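Local coordinates for carbohydrate binding family 6 (PDB 5A8C), which probably hydrolyses terminal alpha-L-arabinofuranosyl residues from arabinose-containing polysaccharides, as a family 43 glycoside hydrolase built on a five-bladed beta-propeller, at residues 144-147 and 148-151. Residues are numbered along the deposited sequence; the frame is centred on the assembly and turned at random.
Sequences LVSW and NTPG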
loop_
_atom_site.group_PDB
_atom_site.type_symbol
_atom_site.label_atom_id
_atom_site.label_comp_id
_atom_site.label_asym_id
_atom_site.label_seq_id
_atom_site.Cartn_x
_atom_site.Cartn_y
_atom_site.Cartn_z
ATOM N N LEU A 144 6.228 15.028 4.902
ATOM C CA LEU A 144 7.538 14.422 4.851
ATOM C C LEU A 144 8.125 14.574 3.429
ATOM O O LEU A 144 9.331 14.823 3.262
ATOM C CB LEU A 144 7.464 12.977 5.274
ATOM C CG LEU A 144 8.757 12.175 5.202
ATOM C CD1 LEU A 144 9.839 12.760 6.087
ATOM C CD2 LEU A 144 8.507 10.729 5.614
ATOM N N VAL A 145 7.287 14.333 2.421
ATOM C CA VAL A 145 7.668 14.489 1.030
ATOM C C VAL A 145 6.609 15.351 0.343
ATOM O O VAL A 145 5.415 15.122 0.515
ATOM C CB VAL A 145 7.773 13.100 0.323
ATOM C CG1 VAL A 145 8.077 13.297 -1.159
ATOM C CG2 VAL A 145 8.858 12.243 0.974
ATOM N N SER A 146 7.069 16.379 -0.383
ATOM C CA SER A 146 6.171 17.370 -0.977
ATOM C C SER A 146 6.658 17.581 -2.421
ATOM O O SER A 146 7.715 17.079 -2.845
ATOM C CB SER A 146 6.273 18.720 -0.186
ATOM O OG SER A 146 7.436 19.423 -0.510
ATOM N N TRP A 147 5.877 18.383 -3.132
ATOM C CA TRP A 147 6.274 18.797 -4.459
ATOM C C TRP A 147 7.627 19.510 -4.475
ATOM O O TRP A 147 8.266 19.569 -5.525
ATOM C CB TRP A 147 5.215 19.733 -5.064
ATOM C CG TRP A 147 4.039 19.014 -5.449
ATOM C CD1 TRP A 147 2.784 19.073 -4.900
ATOM C CD2 TRP A 147 3.970 18.085 -6.509
ATOM N NE1 TRP A 147 1.933 18.208 -5.556
ATOM C CE2 TRP A 147 2.642 17.593 -6.563
ATOM C CE3 TRP A 147 4.899 17.641 -7.448
ATOM C CZ2 TRP A 147 2.240 16.698 -7.515
ATOM C CZ3 TRP A 147 4.498 16.721 -8.377
ATOM C CH2 TRP A 147 3.172 16.275 -8.415
ATOM N N ASN A 148 8.017 20.113 -3.345
ATOM C CA ASN A 148 9.276 20.844 -3.281
ATOM C C ASN A 148 10.452 20.034 -2.758
ATOM O O ASN A 148 11.557 20.568 -2.700
ATOM C CB ASN A 148 9.044 22.106 -2.446
ATOM C CG ASN A 148 8.164 23.113 -3.163
ATOM O OD1 ASN A 148 8.257 23.274 -4.392
ATOM N ND2 ASN A 148 7.300 23.796 -2.411
ATOM N N THR A 149 10.237 18.748 -2.470
ATOM C CA THR A 149 11.321 17.907 -2.072
ATOM C C THR A 149 12.306 17.775 -3.247
ATOM O O THR A 149 11.906 17.497 -4.374
ATOM C CB THR A 149 10.800 16.544 -1.694
ATOM O OG1 THR A 149 9.926 16.689 -0.552
ATOM C CG2 THR A 149 11.924 15.570 -1.394
ATOM N N PRO A 150 13.600 17.941 -3.014
ATOM C CA PRO A 150 14.577 17.838 -4.100
ATOM C C PRO A 150 14.516 16.508 -4.806
ATOM O O PRO A 150 14.386 15.446 -4.146
ATOM C CB PRO A 150 15.917 18.077 -3.391
ATOM C CG PRO A 150 15.536 18.989 -2.247
ATOM C CD PRO A 150 14.237 18.358 -1.760
ATOM N N GLY A 151 14.511 16.571 -6.143
ATOM C CA GLY A 151 14.486 15.382 -6.981
ATOM C C GLY A 151 13.100 14.941 -7.391
ATOM O O GLY A 151 12.976 14.046 -8.242
HETATM O O HOH W 1 10.897 18.967 -6.405
#
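Two hydroxyls are set by their first torsions: a chi1 of 77° folds S146 OG over its own backbone, where it can meet the N-H two residues on, and one of -63° swings T149 OG1 back toward S146. The T149 OG1 then accepts an almost straight bond from S146 N, 2.9 Å long at 173°. In the other direction T149 N donates to S146 O at 3.0 Å, reaching it from above the carbonyl plane; this closes a type I turn with W147 and N148 at its corners. Meanwhile S146 OG takes the N-H of N148, a more bent bond of 3.0 Å, which closes an ST turn beginning at S146. Serine and threonine suit these places because each hydroxyl sits directly on CB, close enough to the backbone to reach across the turn. V145 crosses T149 at about a right angle and packs on M175 and F177 of strand 173-178; with L144 it forms a classic beta bulge against I124. A water bridges the turn, donating to W147 O and T149 O, while the indole of W147 leads away onto M158 and L160. Hydroxyls thus satisfy the N-H groups of S146 and N148, and S146 O that of T149: the turn supplies its own acceptors.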